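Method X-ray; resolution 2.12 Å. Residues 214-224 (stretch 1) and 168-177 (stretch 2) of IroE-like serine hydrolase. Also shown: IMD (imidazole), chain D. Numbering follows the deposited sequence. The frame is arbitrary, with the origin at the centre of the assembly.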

ATOM      1  N   SER A 214      -0.353  16.551 -20.816  1.00 23.73           N
ATOM      2  CA  SER A 214       0.598  16.288 -19.744  1.00 24.27           C
ATOM      3  C   SER A 214       1.031  17.563 -19.010  1.00 24.67           C
ATOM      4  O   SER A 214       2.007  17.538 -18.276  1.00 24.58           O
ATOM      5  CB  SER A 214       1.823  15.529 -20.301  1.00 24.90           C
ATOM      6  OG  SER A 214       2.434  16.269 -21.330  1.00 25.76           O
ATOM      7  N   TYR A 215       0.275  18.651 -19.170  1.00 24.44           N
ATOM      8  CA  TYR A 215       0.596  19.943 -18.557  1.00 24.39           C
ATOM      9  C   TYR A 215       0.825  19.867 -17.046  1.00 24.13           C
ATOM     10  O   TYR A 215       1.752  20.477 -16.536  1.00 25.84           O
ATOM     11  CB  TYR A 215      -0.530  20.934 -18.875  1.00 24.79           C
ATOM     12  CG  TYR A 215      -0.367  22.314 -18.284  1.00 25.16           C
ATOM     13  CD1 TYR A 215       0.331  23.293 -18.968  1.00 25.71           C
ATOM     14  CD2 TYR A 215      -0.947  22.654 -17.070  1.00 25.20           C
ATOM     15  CE1 TYR A 215       0.478  24.557 -18.454  1.00 25.70           C
ATOM     16  CE2 TYR A 215      -0.809  23.944 -16.545  1.00 25.52           C
ATOM     17  CZ  TYR A 215      -0.092  24.882 -17.253  1.00 25.23           C
ATOM     18  OH  TYR A 215       0.057  26.171 -16.801  1.00 24.96           O
ATOM     19  N   HIS A 216      -0.046  19.151 -16.340  1.00 23.64           N
ATOM     20  CA  HIS A 216       0.068  18.949 -14.891  1.00 24.11           C
ATOM     21  C   HIS A 216       1.374  18.183 -14.545  1.00 23.79           C
ATOM     22  O   HIS A 216       2.108  18.562 -13.618  1.00 22.91           O
ATOM     23  CB  HIS A 216      -1.213  18.229 -14.396  1.00 23.16           C
ATOM     24  CG  HIS A 216      -1.051  17.450 -13.125  1.00 23.67           C
ATOM     25  ND1 HIS A 216      -0.814  18.037 -11.897  1.00 21.52           N
ATOM     26  CD2 HIS A 216      -1.167  16.117 -12.888  1.00 23.68           C
ATOM     27  CE1 HIS A 216      -0.769  17.100 -10.972  1.00 21.72           C
ATOM     28  NE2 HIS A 216      -0.941  15.925 -11.550  1.00 21.78           N
ATOM     29  N   LYS A 217       1.639  17.098 -15.271  1.00 22.93           N
ATOM     30  CA  LYS A 217       2.858  16.311 -15.050  1.00 23.02           C
ATOM     31  C   LYS A 217       4.114  17.144 -15.334  1.00 23.53           C
ATOM     32  O   LYS A 217       5.064  17.135 -14.544  1.00 24.22           O
ATOM     33  CB  LYS A 217       2.869  15.071 -15.924  1.00 23.12           C
ATOM     34  CG  LYS A 217       4.197  14.307 -15.876  1.00 23.19           C
ATOM     35  CD  LYS A 217       4.204  13.058 -16.678  1.00 22.77           C
ATOM     36  CE  LYS A 217       4.337  13.297 -18.130  1.00 22.71           C
ATOM     37  NZ  LYS A 217       4.943  12.053 -18.707  1.00 20.92           N
ATOM     38  N   ASP A 218       4.105  17.883 -16.437  1.00 23.03           N
ATOM     39  CA  ASP A 218       5.269  18.685 -16.823  1.00 23.98           C
ATOM     40  C   ASP A 218       5.604  19.765 -15.795  1.00 23.86           C
ATOM     41  O   ASP A 218       6.780  19.975 -15.498  1.00 24.10           O
ATOM     42  CB  ASP A 218       5.107  19.258 -18.240  1.00 25.16           C
ATOM     43  CG  ASP A 218       4.894  18.186 -19.267  1.00 25.16           C
ATOM     44  OD1 ASP A 218       5.335  17.055 -19.001  1.00 27.39           O
ATOM     45  OD2 ASP A 218       4.285  18.451 -20.331  1.00 25.86           O
ATOM     46  N   LEU A 219       4.584  20.420 -15.234  1.00 24.05           N
ATOM     47  CA  LEU A 219       4.775  21.398 -14.143  1.00 24.09           C
ATOM     48  C   LEU A 219       5.493  20.770 -12.972  1.00 22.98           C
ATOM     49  O   LEU A 219       6.375  21.405 -12.394  1.00 22.67           O
ATOM     50  CB  LEU A 219       3.439  22.005 -13.662  1.00 24.64           C
ATOM     51  CG  LEU A 219       3.037  23.374 -14.257  1.00 25.15           C
ATOM     52  CD1 LEU A 219       3.520  23.591 -15.652  1.00 25.44           C
ATOM     53  CD2 LEU A 219       1.578  23.621 -14.161  1.00 25.03           C
ATOM     54  N   ASN A 220       5.107  19.541 -12.622  1.00 21.79           N
ATOM     55  CA  ASN A 220       5.760  18.806 -11.531  1.00 21.85           C
ATOM     56  C   ASN A 220       7.219  18.426 -11.791  1.00 22.22           C
ATOM     57  O   ASN A 220       8.066  18.617 -10.922  1.00 20.50           O
ATOM     58  CB  ASN A 220       4.974  17.546 -11.127  1.00 21.74           C
ATOM     59  CG  ASN A 220       3.868  17.843 -10.113  1.00 21.02           C
ATOM     60  OD1 ASN A 220       4.105  17.765  -8.917  1.00 22.29           O
ATOM     61  ND2 ASN A 220       2.695  18.216 -10.583  1.00 21.23           N
ATOM     62  N   LEU A 221       7.481  17.840 -12.966  1.00 23.43           N
ATOM     63  CA  LEU A 221       8.815  17.393 -13.346  1.00 23.88           C
ATOM     64  C   LEU A 221       9.842  18.533 -13.451  1.00 25.01           C
ATOM     65  O   LEU A 221      11.014  18.347 -13.111  1.00 23.88           O
ATOM     66  CB  LEU A 221       8.757  16.662 -14.693  1.00 24.71           C
ATOM     67  CG  LEU A 221       8.061  15.306 -14.782  1.00 25.05           C
ATOM     68  CD1 LEU A 221       7.910  14.921 -16.279  1.00 24.29           C
ATOM     69  CD2 LEU A 221       8.830  14.240 -14.021  1.00 25.35           C
ATOM     70  N   ALA A 222       9.395  19.680 -13.967  1.00 24.77           N
ATOM     71  CA  ALA A 222      10.233  20.843 -14.127  1.00 25.48           C
ATOM     72  C   ALA A 222      10.554  21.509 -12.801  1.00 25.53           C
ATOM     73  O   ALA A 222      11.649  22.082 -12.641  1.00 25.75           O
ATOM     74  CB  ALA A 222       9.565  21.871 -15.102  1.00 25.92           C
ATOM     75  N   PHE A 223       9.613  21.453 -11.858  1.00 24.21           N
ATOM     76  CA  PHE A 223       9.821  22.084 -10.542  1.00 24.20           C
ATOM     77  C   PHE A 223      10.803  21.242  -9.723  1.00 23.85           C
ATOM     78  O   PHE A 223      11.679  21.799  -9.039  1.00 24.66           O
ATOM     79  CB  PHE A 223       8.476  22.334  -9.827  1.00 23.25           C
ATOM     80  CG  PHE A 223       8.599  23.050  -8.527  1.00 23.32           C
ATOM     81  CD1 PHE A 223       8.999  24.386  -8.486  1.00 23.90           C
ATOM     82  CD2 PHE A 223       8.295  22.419  -7.342  1.00 22.70           C
ATOM     83  CE1 PHE A 223       9.144  25.048  -7.282  1.00 23.02           C
ATOM     84  CE2 PHE A 223       8.429  23.090  -6.135  1.00 23.31           C
ATOM     85  CZ  PHE A 223       8.841  24.407  -6.115  1.00 23.51           C
ATOM     86  N   ALA A 224      10.659  19.918  -9.820  1.00 23.59           N
ATOM     87  CA  ALA A 224      11.559  18.947  -9.184  1.00 23.92           C
ATOM     88  C   ALA A 224      12.979  19.127  -9.742  1.00 25.22           C
ATOM     89  O   ALA A 224      13.946  19.198  -8.967  1.00 24.08           O
ATOM     90  CB  ALA A 224      11.065  17.466  -9.436  1.00 21.66           C
TER
HETATM   91  N1  IMD D 332      -5.763  18.059 -10.019  1.00 41.22           N
HETATM   92  C2  IMD D 332      -5.076  17.383 -10.983  1.00 42.02           C
HETATM   93  N3  IMD D 332      -5.940  16.566 -11.654  1.00 42.26           N
HETATM   94  C4  IMD D 332      -7.175  16.712 -11.098  1.00 42.25           C
HETATM   95  C5  IMD D 332      -7.061  17.662 -10.070  1.00 41.86           C
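Stretch 2 168-177: LDTSLWFDSP

Three side-chain hydrogen bonds fasten stretch 2 to the helix that begins at Tyr215. His216 NE2 donates to Asp169 OD2 at 2.8 Å and nearly straight (171°); the carboxylate lies at the edge of the His216 ring, in the plane where a ring N-H points, so an acidic residue suits the position well. One turn further on, Asn220 ND2 donates to Thr170 O at 2.9 Å, also nearly straight, and its other hydrogen goes back to His216 O at 3.1 Å. A primary amide, with two N-H groups, can thus serve its own helix and the neighbouring loop together. At the start of the helix, Tyr215 OH donates to Ser176 OG at 2.7 Å, and Ser176 OG donates in turn to Trp173 O at 2.6 Å, so the serine hydroxyl accepts from Tyr215 and donates to its own loop.

Water 1 fills the gap between the backbones: it donates to Thr170 O at 3.3 Å and to His216 O at 3.1 Å, accepts from Trp173 N at 3.0 Å, and lies 2.7 Å from His216 ND1.

Stretch 2 contacts the helix without forming a regular helix or strand there. A type I turn from Ser171 to Phe174 overlaps a type II turn from Trp173 to Ser176, folding the chain so that Leu172, Trp173 and Ser176 all reach the helix. The closest CA pairs are His216 with Trp173, CA to CA 5.7 Å, and Leu219 with Leu172, CA to CA 6.4 Å, so the numbering of the loop runs opposite to that of the helix at this point.

Around the polar contacts lies apolar packing. Leu219 and Leu172 point toward each other's stretch, CB to CB 4.1 Å, while Leu219 CD2 lies 3.8 Å from Trp173 CB; leucine's branched, wholly apolar side chain suits this place, needing no polar partner. Leu172 CD1 extends along the helix to Phe223 CB at 3.9 Å, and Tyr215 CE2 meets Trp173 CB at 3.6 Å, so the tyrosine combines an apolar ring edge with a polar tip.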

ATOM      1  N   LEU A 168       2.217  14.859  -2.882  1.00 22.53           N
ATOM      2  CA  LEU A 168       1.874  13.749  -3.775  1.00 22.88           C
ATOM      3  C   LEU A 168       1.036  14.225  -4.981  1.00 23.37           C
ATOM      4  O   LEU A 168      -0.157  14.478  -4.892  1.00 24.89           O
ATOM      5  CB  LEU A 168       1.155  12.652  -2.978  1.00 22.26           C
ATOM      6  CG  LEU A 168       1.844  12.239  -1.647  1.00 22.22           C
ATOM      7  CD1 LEU A 168       1.028  11.176  -0.840  1.00 20.82           C
ATOM      8  CD2 LEU A 168       3.285  11.801  -1.928  1.00 21.12           C
ATOM      9  N   ASP A 169       1.723  14.342  -6.094  1.00 24.57           N
ATOM     10  CA  ASP A 169       1.190  14.798  -7.377  1.00 24.64           C
ATOM     11  C   ASP A 169       0.505  16.127  -7.222  1.00 23.08           C
ATOM     12  O   ASP A 169      -0.641  16.303  -7.579  1.00 24.54           O
ATOM     13  CB  ASP A 169       0.282  13.766  -8.001  1.00 24.23           C
ATOM     14  CG  ASP A 169       0.432  13.719  -9.500  1.00 25.04           C
ATOM     15  OD1 ASP A 169       1.578  13.892  -9.969  1.00 25.03           O
ATOM     16  OD2 ASP A 169      -0.572  13.488 -10.193  1.00 23.97           O
ATOM     17  N   THR A 170       1.252  17.067  -6.683  1.00 24.18           N
ATOM     18  CA  THR A 170       0.763  18.435  -6.394  1.00 24.55           C
ATOM     19  C   THR A 170       0.105  19.084  -7.617  1.00 24.11           C
ATOM     20  O   THR A 170       0.653  19.013  -8.725  1.00 22.25           O
ATOM     21  CB  THR A 170       1.938  19.310  -5.961  1.00 25.65           C
ATOM     22  OG1 THR A 170       2.589  18.672  -4.853  1.00 27.29           O
ATOM     23  CG2 THR A 170       1.483  20.753  -5.561  1.00 24.73           C
ATOM     24  N   SER A 171      -1.056  19.704  -7.397  1.00 24.08           N
ATOM     25  CA  SER A 171      -1.794  20.402  -8.452  1.00 23.61           C
ATOM     26  C   SER A 171      -1.164  21.812  -8.708  1.00 24.36           C
ATOM     27  O   SER A 171      -1.819  22.841  -8.498  1.00 24.45           O
ATOM     28  CB  SER A 171      -3.263  20.541  -8.026  1.00 22.66           C
ATOM     29  OG  SER A 171      -3.855  19.271  -7.717  1.00 21.34           O
ATOM     30  N   LEU A 172       0.092  21.831  -9.157  1.00 23.55           N
ATOM     31  CA  LEU A 172       0.829  23.058  -9.446  1.00 23.77           C
ATOM     32  C   LEU A 172       0.200  23.845 -10.596  1.00 23.32           C
ATOM     33  O   LEU A 172       0.489  25.030 -10.771  1.00 23.80           O
ATOM     34  CB  LEU A 172       2.318  22.758  -9.768  1.00 24.25           C
ATOM     35  CG  LEU A 172       3.203  22.192  -8.634  1.00 24.76           C
ATOM     36  CD1 LEU A 172       4.672  21.874  -9.117  1.00 25.61           C
ATOM     37  CD2 LEU A 172       3.269  23.191  -7.506  1.00 24.15           C
ATOM     38  N   TRP A 173      -0.617  23.184 -11.413  1.00 22.80           N
ATOM     39  CA  TRP A 173      -1.341  23.874 -12.475  1.00 22.71           C
ATOM     40  C   TRP A 173      -2.303  24.955 -11.921  1.00 23.05           C
ATOM     41  O   TRP A 173      -2.655  25.936 -12.623  1.00 22.06           O
ATOM     42  CB  TRP A 173      -2.102  22.878 -13.344  1.00 23.00           C
ATOM     43  CG  TRP A 173      -3.124  22.104 -12.587  1.00 23.37           C
ATOM     44  CD1 TRP A 173      -2.969  20.871 -12.053  1.00 23.60           C
ATOM     45  CD2 TRP A 173      -4.455  22.533 -12.235  1.00 22.83           C
ATOM     46  NE1 TRP A 173      -4.124  20.480 -11.420  1.00 23.16           N
ATOM     47  CE2 TRP A 173      -5.045  21.489 -11.500  1.00 23.27           C
ATOM     48  CE3 TRP A 173      -5.197  23.697 -12.475  1.00 23.22           C
ATOM     49  CZ2 TRP A 173      -6.340  21.562 -11.001  1.00 22.82           C
ATOM     50  CZ3 TRP A 173      -6.477  23.784 -11.966  1.00 23.63           C
ATOM     51  CH2 TRP A 173      -7.042  22.711 -11.242  1.00 23.32           C
ATOM     52  N   PHE A 174      -2.680  24.832 -10.646  1.00 23.11           N
ATOM     53  CA  PHE A 174      -3.627  25.770 -10.108  1.00 22.71           C
ATOM     54  C   PHE A 174      -3.038  27.177 -10.122  1.00 23.06           C
ATOM     55  O   PHE A 174      -1.934  27.407  -9.628  1.00 25.50           O
ATOM     56  CB  PHE A 174      -4.123  25.392  -8.722  1.00 22.08           C
ATOM     57  CG  PHE A 174      -5.094  26.379  -8.176  1.00 21.14           C
ATOM     58  CD1 PHE A 174      -6.402  26.352  -8.564  1.00 21.06           C
ATOM     59  CD2 PHE A 174      -4.667  27.398  -7.364  1.00 21.67           C
ATOM     60  CE1 PHE A 174      -7.292  27.294  -8.113  1.00 21.71           C
ATOM     61  CE2 PHE A 174      -5.553  28.336  -6.893  1.00 22.03           C
ATOM     62  CZ  PHE A 174      -6.867  28.274  -7.249  1.00 21.61           C
ATOM     63  N   ASP A 175      -3.783  28.100 -10.729  1.00 23.07           N
ATOM     64  CA  ASP A 175      -3.398  29.500 -10.840  1.00 21.72           C
ATOM     65  C   ASP A 175      -1.982  29.641 -11.371  1.00 22.24           C
ATOM     66  O   ASP A 175      -1.230  30.509 -10.914  1.00 23.63           O
ATOM     67  CB  ASP A 175      -3.590  30.218  -9.495  1.00 21.71           C
ATOM     68  CG  ASP A 175      -3.364  31.731  -9.589  1.00 22.10           C
ATOM     69  OD1 ASP A 175      -3.469  32.286 -10.695  1.00 23.45           O
ATOM     70  OD2 ASP A 175      -3.102  32.384  -8.561  1.00 21.64           O
ATOM     71  N   SER A 176      -1.631  28.785 -12.333  1.00 23.41           N
ATOM     72  CA  SER A 176      -0.361  28.850 -13.059  1.00 25.14           C
ATOM     73  C   SER A 176      -0.484  29.830 -14.235  1.00 25.91           C
ATOM     74  O   SER A 176      -1.526  29.849 -14.928  1.00 26.11           O
ATOM     75  CB  SER A 176       0.068  27.491 -13.607  1.00 25.77           C
ATOM     76  OG  SER A 176      -0.951  26.894 -14.396  1.00 26.02           O
ATOM     77  N   PRO A 177       0.609  30.568 -14.530  1.00 25.39           N
ATOM     78  CA  PRO A 177       1.948  30.488 -13.914  1.00 25.89           C
ATOM     79  C   PRO A 177       2.183  31.239 -12.595  1.00 26.32           C
ATOM     80  O   PRO A 177       3.237  31.082 -11.995  1.00 26.30           O
ATOM     81  CB  PRO A 177       2.843  31.108 -15.007  1.00 25.81           C
ATOM     82  CG  PRO A 177       1.991  32.128 -15.640  1.00 25.76           C
ATOM     83  CD  PRO A 177       0.567  31.599 -15.584  1.00 25.88           C
TER
HETATM   84  O   HOH W   1       0.492  20.409 -11.708  1.00 16.64           O
HETATM   85  O   HOH W   2       4.206  16.928  -6.351  1.00 18.71           O